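Local coordinates for predicted metal-dependent hydrolase of the TIM-barrel fold (PDB 2QPX), which binds zinc ions in a TIM-barrel fold and is probably a metal-dependent hydrolase of the amidohydrolase type, at residues Y128-F137 with W147-V155. Sequence-based numbering, arbitrary orientation.
Sequences YRLETHAEDF and WWQAFSNDV
Segments 130-137 and 147-155 belong to two successive helices that come after barrel strand 124-127 and pack as a roughly antiparallel hairpin, with Phe137 and Phe151 interlocking knobs-into-holes; the axes of the two short segments cross at 140°. Phe137 sits among Trp147, Ala150, Phe151 and Asp154; one face of its ring covers Phe151 CA, 4.2 Å from the ring centroid, while CE2 comes within 3.5 Å of Asp154 CB. In return the Phe151 ring, brought up to the other helix by CG lying anti to the backbone N (chi1 168°), takes Ala134 CB over one face and has Val155 CG2 of its own helix over the other. Trp147 NE1 gives its hydrogen to Ala134 O (3.1 Å, 157° at the hydrogen), with the carbonyl oxygen at the edge of the indole. At the other end Tyr128 OH donates to Asp154 OD2 (2.7 Å) on its anti lone pair. His133 lies over the Tyr128 ring, its ND1 above the centre, and is fixed there by the bond from ND1 to Arg129 O (2.8 Å). A phenylalanine in place of Tyr128 would probably leave Asp154 OD2 without this donor and the start of helix 130-138 less firmly tied to its partner. Helix 204-221 touches Leu130 and Ser152, and Glu131 bonds to Ser168 and Ile169 beside zinc ligand Lys167, consistent with a helical connection in the TIM-barrel fold of amidohydrolases.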
ATOM      1  N   TYR A 128      -8.267  30.099  -2.597  1.00 14.87           N
ATOM      2  CA  TYR A 128      -9.429  30.200  -3.495  1.00 14.40           C
ATOM      3  C   TYR A 128      -9.847  28.825  -3.959  1.00 14.34           C
ATOM      4  O   TYR A 128      -9.144  28.175  -4.734  1.00 14.90           O
ATOM      5  CB  TYR A 128      -9.011  31.016  -4.702  1.00 14.65           C
ATOM      6  CG  TYR A 128     -10.067  31.353  -5.743  1.00 15.10           C
ATOM      7  CD1 TYR A 128     -10.516  30.442  -6.681  1.00 15.67           C
ATOM      8  CD2 TYR A 128     -10.589  32.630  -5.812  1.00 16.22           C
ATOM      9  CE1 TYR A 128     -11.465  30.803  -7.631  1.00 16.08           C
ATOM     10  CE2 TYR A 128     -11.500  33.007  -6.780  1.00 17.54           C
ATOM     11  CZ  TYR A 128     -11.953  32.073  -7.693  1.00 15.52           C
ATOM     12  OH  TYR A 128     -12.879  32.381  -8.665  1.00 18.03           O
ATOM     13  N   ARG A 129     -11.000  28.379  -3.497  1.00 14.09           N
ATOM     14  CA  ARG A 129     -11.503  27.070  -3.938  1.00 13.85           C
ATOM     15  C   ARG A 129     -12.187  27.217  -5.310  1.00 13.41           C
ATOM     16  O   ARG A 129     -13.200  27.953  -5.483  1.00 14.74           O
ATOM     17  CB  ARG A 129     -12.477  26.469  -2.917  1.00 15.04           C
ATOM     18  CG  ARG A 129     -12.852  25.034  -3.297  1.00 17.73           C
ATOM     19  CD  ARG A 129     -13.785  24.401  -2.369  1.00 16.94           C
ATOM     20  NE  ARG A 129     -13.126  24.007  -1.141  1.00 15.95           N
ATOM     21  CZ  ARG A 129     -13.592  23.075  -0.329  1.00 17.07           C
ATOM     22  NH1 ARG A 129     -14.749  22.488  -0.579  1.00 21.09           N
ATOM     23  NH2 ARG A 129     -12.902  22.735   0.723  1.00 19.47           N
ATOM     24  N   LEU A 130     -11.645  26.518  -6.291  1.00 13.26           N
ATOM     25  CA  LEU A 130     -12.148  26.645  -7.656  1.00 13.15           C
ATOM     26  C   LEU A 130     -13.618  26.235  -7.820  1.00 13.72           C
ATOM     27  O   LEU A 130     -14.395  26.948  -8.409  1.00 15.92           O
ATOM     28  CB  LEU A 130     -11.258  25.828  -8.592  1.00 13.68           C
ATOM     29  CG  LEU A 130      -9.829  26.407  -8.780  1.00 13.70           C
ATOM     30  CD1 LEU A 130      -8.937  25.320  -9.446  1.00 16.33           C
ATOM     31  CD2 LEU A 130      -9.812  27.707  -9.613  1.00 16.18           C
ATOM     32  N   GLU A 131     -13.956  25.042  -7.350  1.00 14.26           N
ATOM     33  CA  GLU A 131     -15.272  24.479  -7.651  1.00 12.40           C
ATOM     34  C   GLU A 131     -16.415  25.287  -7.032  1.00 15.38           C
ATOM     35  O   GLU A 131     -17.486  25.417  -7.625  1.00 16.45           O
ATOM     36  CB  GLU A 131     -15.384  22.988  -7.313  1.00 15.54           C
ATOM     37  CG  GLU A 131     -14.519  22.079  -8.168  1.00 16.60           C
ATOM     38  CD  GLU A 131     -13.027  22.022  -7.813  1.00 15.14           C
ATOM     39  OE1 GLU A 131     -12.597  22.639  -6.786  1.00 16.06           O
ATOM     40  OE2 GLU A 131     -12.325  21.314  -8.588  1.00 16.00           O
ATOM     41  N   THR A 132     -16.227  25.801  -5.809  1.00 16.59           N
ATOM     42  CA  THR A 132     -17.277  26.585  -5.152  1.00 17.68           C
ATOM     43  C   THR A 132     -17.465  27.939  -5.844  1.00 16.48           C
ATOM     44  O   THR A 132     -18.581  28.406  -6.019  1.00 18.18           O
ATOM     45  CB  THR A 132     -16.994  26.688  -3.638  1.00 19.96           C
ATOM     46  OG1 THR A 132     -15.647  27.023  -3.470  1.00 21.00           O
ATOM     47  CG2 THR A 132     -17.228  25.356  -2.942  1.00 21.12           C
ATOM     48  N   HIS A 133     -16.380  28.566  -6.310  1.00 15.93           N
ATOM     49  CA  HIS A 133     -16.498  29.783  -7.097  1.00 17.03           C
ATOM     50  C   HIS A 133     -17.201  29.459  -8.421  1.00 17.42           C
ATOM     51  O   HIS A 133     -18.111  30.193  -8.844  1.00 18.98           O
ATOM     52  CB  HIS A 133     -15.142  30.455  -7.322  1.00 16.83           C
ATOM     53  CG  HIS A 133     -14.653  31.219  -6.141  1.00 17.39           C
ATOM     54  ND1 HIS A 133     -13.864  30.661  -5.158  1.00 17.93           N
ATOM     55  CD2 HIS A 133     -14.857  32.506  -5.773  1.00 18.44           C
ATOM     56  CE1 HIS A 133     -13.597  31.586  -4.244  1.00 18.40           C
ATOM     57  NE2 HIS A 133     -14.210  32.713  -4.584  1.00 20.28           N
ATOM     58  N   ALA A 134     -16.853  28.324  -9.026  1.00 16.78           N
ATOM     59  CA  ALA A 134     -17.503  27.899 -10.279  1.00 16.60           C
ATOM     60  C   ALA A 134     -19.033  27.764 -10.071  1.00 16.14           C
ATOM     61  O   ALA A 134     -19.842  28.207 -10.900  1.00 17.16           O
ATOM     62  CB  ALA A 134     -16.889  26.590 -10.794  1.00 16.07           C
ATOM     63  N   GLU A 135     -19.424  27.143  -8.965  1.00 15.62           N
ATOM     64  CA  GLU A 135     -20.840  26.981  -8.600  1.00 16.65           C
ATOM     65  C   GLU A 135     -21.544  28.309  -8.422  1.00 17.73           C
ATOM     66  O   GLU A 135     -22.688  28.504  -8.898  1.00 19.76           O
ATOM     67  CB  GLU A 135     -20.971  26.171  -7.308  1.00 18.14           C
ATOM     68  CG  GLU A 135     -20.566  24.704  -7.457  1.00 17.26           C
ATOM     69  CD  GLU A 135     -20.243  23.980  -6.161  1.00 18.59           C
ATOM     70  OE1 GLU A 135     -20.222  24.605  -5.079  1.00 21.94           O
ATOM     71  OE2 GLU A 135     -19.973  22.757  -6.243  1.00 19.71           O
ATOM     72  N   ASP A 136     -20.909  29.227  -7.722  1.00 19.37           N
ATOM     73  CA  ASP A 136     -21.571  30.496  -7.471  1.00 21.19           C
ATOM     74  C   ASP A 136     -21.751  31.304  -8.752  1.00 21.14           C
ATOM     75  O   ASP A 136     -22.773  31.962  -8.942  1.00 23.56           O
ATOM     76  CB  ASP A 136     -20.816  31.253  -6.397  1.00 23.11           C
ATOM     77  CG  ASP A 136     -21.078  30.679  -5.011  1.00 27.02           C
ATOM     78  OD1 ASP A 136     -22.196  30.180  -4.757  1.00 33.70           O
ATOM     79  OD2 ASP A 136     -20.192  30.759  -4.182  1.00 31.09           O
ATOM     80  N   PHE A 137     -20.765  31.239  -9.651  1.00 18.64           N
ATOM     81  CA  PHE A 137     -20.913  31.886 -10.961  1.00 20.04           C
ATOM     82  C   PHE A 137     -21.965  31.209 -11.835  1.00 20.64           C
ATOM     83  O   PHE A 137     -22.653  31.883 -12.605  1.00 22.01           O
ATOM     84  CB  PHE A 137     -19.570  32.037 -11.670  1.00 18.97           C
ATOM     85  CG  PHE A 137     -18.743  33.192 -11.158  1.00 20.64           C
ATOM     86  CD1 PHE A 137     -19.062  34.493 -11.493  1.00 22.84           C
ATOM     87  CD2 PHE A 137     -17.696  32.984 -10.285  1.00 21.72           C
ATOM     88  CE1 PHE A 137     -18.321  35.554 -11.019  1.00 24.47           C
ATOM     89  CE2 PHE A 137     -16.965  34.048  -9.820  1.00 21.68           C
ATOM     90  CZ  PHE A 137     -17.284  35.329 -10.159  1.00 23.46           C
ATOM     91  N   TRP A 147     -20.738  32.218 -18.516  1.00 20.70           N
ATOM     92  CA  TRP A 147     -20.267  31.651 -17.243  1.00 18.06           C
ATOM     93  C   TRP A 147     -18.732  31.566 -17.219  1.00 19.57           C
ATOM     94  O   TRP A 147     -18.073  32.019 -16.266  1.00 18.06           O
ATOM     95  CB  TRP A 147     -20.847  30.270 -17.028  1.00 18.83           C
ATOM     96  CG  TRP A 147     -20.144  29.532 -15.916  1.00 18.37           C
ATOM     97  CD1 TRP A 147     -20.322  29.711 -14.579  1.00 19.10           C
ATOM     98  CD2 TRP A 147     -19.135  28.533 -16.064  1.00 16.84           C
ATOM     99  NE1 TRP A 147     -19.477  28.894 -13.861  1.00 19.53           N
ATOM    100  CE2 TRP A 147     -18.751  28.138 -14.754  1.00 18.16           C
ATOM    101  CE3 TRP A 147     -18.520  27.916 -17.165  1.00 18.23           C
ATOM    102  CZ2 TRP A 147     -17.771  27.206 -14.531  1.00 18.45           C
ATOM    103  CZ3 TRP A 147     -17.560  26.973 -16.947  1.00 18.52           C
ATOM    104  CH2 TRP A 147     -17.177  26.629 -15.623  1.00 18.52           C
ATOM    105  N   TRP A 148     -18.151  30.997 -18.274  1.00 18.80           N
ATOM    106  CA  TRP A 148     -16.702  30.837 -18.350  1.00 19.07           C
ATOM    107  C   TRP A 148     -15.982  32.188 -18.319  1.00 18.53           C
ATOM    108  O   TRP A 148     -14.952  32.350 -17.636  1.00 19.09           O
ATOM    109  CB  TRP A 148     -16.298  30.051 -19.600  1.00 18.68           C
ATOM    110  CG  TRP A 148     -14.820  29.900 -19.701  1.00 19.04           C
ATOM    111  CD1 TRP A 148     -13.993  30.487 -20.605  1.00 22.82           C
ATOM    112  CD2 TRP A 148     -13.975  29.156 -18.810  1.00 18.60           C
ATOM    113  NE1 TRP A 148     -12.693  30.139 -20.355  1.00 23.38           N
ATOM    114  CE2 TRP A 148     -12.650  29.340 -19.245  1.00 19.92           C
ATOM    115  CE3 TRP A 148     -14.212  28.376 -17.678  1.00 20.53           C
ATOM    116  CZ2 TRP A 148     -11.567  28.720 -18.611  1.00 19.97           C
ATOM    117  CZ3 TRP A 148     -13.154  27.763 -17.058  1.00 21.23           C
ATOM    118  CH2 TRP A 148     -11.843  27.960 -17.504  1.00 21.47           C
ATOM    119  N   GLN A 149     -16.505  33.168 -19.037  1.00 20.61           N
ATOM    120  CA  GLN A 149     -15.876  34.494 -19.009  1.00 21.24           C
ATOM    121  C   GLN A 149     -15.855  35.074 -17.589  1.00 20.77           C
ATOM    122  O   GLN A 149     -14.823  35.567 -17.123  1.00 21.46           O
ATOM    123  CB  GLN A 149     -16.565  35.459 -19.990  1.00 22.39           C
ATOM    124  CG  GLN A 149     -15.977  36.850 -19.945  1.00 25.00           C
ATOM    125  CD  GLN A 149     -16.652  37.774 -20.933  1.00 31.64           C
ATOM    126  OE1 GLN A 149     -17.544  38.538 -20.569  1.00 44.94           O
ATOM    127  NE2 GLN A 149     -16.261  37.677 -22.189  1.00 37.12           N
ATOM    128  N   ALA A 150     -16.992  34.985 -16.908  1.00 19.53           N
ATOM    129  CA  ALA A 150     -17.113  35.560 -15.573  1.00 19.24           C
ATOM    130  C   ALA A 150     -16.214  34.812 -14.568  1.00 19.44           C
ATOM    131  O   ALA A 150     -15.508  35.426 -13.759  1.00 20.64           O
ATOM    132  CB  ALA A 150     -18.556  35.544 -15.106  1.00 21.02           C
ATOM    133  N   PHE A 151     -16.265  33.492 -14.636  1.00 18.26           N
ATOM    134  CA  PHE A 151     -15.519  32.656 -13.699  1.00 19.22           C
ATOM    135  C   PHE A 151     -14.025  32.802 -13.949  1.00 18.00           C
ATOM    136  O   PHE A 151     -13.258  33.001 -13.003  1.00 18.35           O
ATOM    137  CB  PHE A 151     -15.981  31.199 -13.799  1.00 18.45           C
ATOM    138  CG  PHE A 151     -15.083  30.216 -13.087  1.00 16.21           C
ATOM    139  CD1 PHE A 151     -14.996  30.216 -11.705  1.00 17.83           C
ATOM    140  CD2 PHE A 151     -14.251  29.372 -13.788  1.00 19.01           C
ATOM    141  CE1 PHE A 151     -14.122  29.319 -11.054  1.00 17.90           C
ATOM    142  CE2 PHE A 151     -13.387  28.478 -13.133  1.00 19.56           C
ATOM    143  CZ  PHE A 151     -13.349  28.447 -11.772  1.00 18.50           C
ATOM    144  N   SER A 152     -13.601  32.684 -15.211  1.00 18.50           N
ATOM    145  CA  SER A 152     -12.185  32.803 -15.508  1.00 18.83           C
ATOM    146  C   SER A 152     -11.653  34.187 -15.120  1.00 18.61           C
ATOM    147  O   SER A 152     -10.515  34.325 -14.665  1.00 18.29           O
ATOM    148  CB  SER A 152     -11.894  32.452 -17.004  1.00 19.03           C
ATOM    149  OG  SER A 152     -12.497  33.362 -17.876  1.00 22.50           O
ATOM    150  N   ASN A 153     -12.426  35.241 -15.354  1.00 19.47           N
ATOM    151  CA  ASN A 153     -11.984  36.576 -14.896  1.00 20.81           C
ATOM    152  C   ASN A 153     -11.770  36.605 -13.365  1.00 20.59           C
ATOM    153  O   ASN A 153     -10.799  37.173 -12.887  1.00 20.79           O
ATOM    154  CB  ASN A 153     -12.977  37.667 -15.287  1.00 21.75           C
ATOM    155  CG  ASN A 153     -12.890  38.045 -16.760  1.00 24.84           C
ATOM    156  OD1 ASN A 153     -11.913  37.733 -17.447  1.00 25.90           O
ATOM    157  ND2 ASN A 153     -13.920  38.757 -17.239  1.00 29.55           N
ATOM    158  N   ASP A 154     -12.675  35.970 -12.611  1.00 19.37           N
ATOM    159  CA  ASP A 154     -12.542  35.892 -11.156  1.00 18.27           C
ATOM    160  C   ASP A 154     -11.266  35.159 -10.715  1.00 18.13           C
ATOM    161  O   ASP A 154     -10.560  35.604  -9.821  1.00 19.99           O
ATOM    162  CB  ASP A 154     -13.798  35.300 -10.541  1.00 17.95           C
ATOM    163  CG  ASP A 154     -13.985  35.707  -9.098  1.00 20.52           C
ATOM    164  OD1 ASP A 154     -14.254  36.899  -8.867  1.00 22.71           O
ATOM    165  OD2 ASP A 154     -13.858  34.859  -8.182  1.00 20.92           O
ATOM    166  N   VAL A 155     -10.946  34.091 -11.414  1.00 17.37           N
ATOM    167  CA  VAL A 155      -9.733  33.317 -11.147  1.00 17.29           C
ATOM    168  C   VAL A 155      -8.495  34.189 -11.416  1.00 16.20           C
ATOM    169  O   VAL A 155      -7.543  34.190 -10.626  1.00 17.82           O
ATOM    170  CB  VAL A 155      -9.700  31.994 -11.968  1.00 16.44           C
ATOM    171  CG1 VAL A 155      -8.326  31.324 -11.920  1.00 18.12           C
ATOM    172  CG2 VAL A 155     -10.812  31.061 -11.479  1.00 16.65           C
TER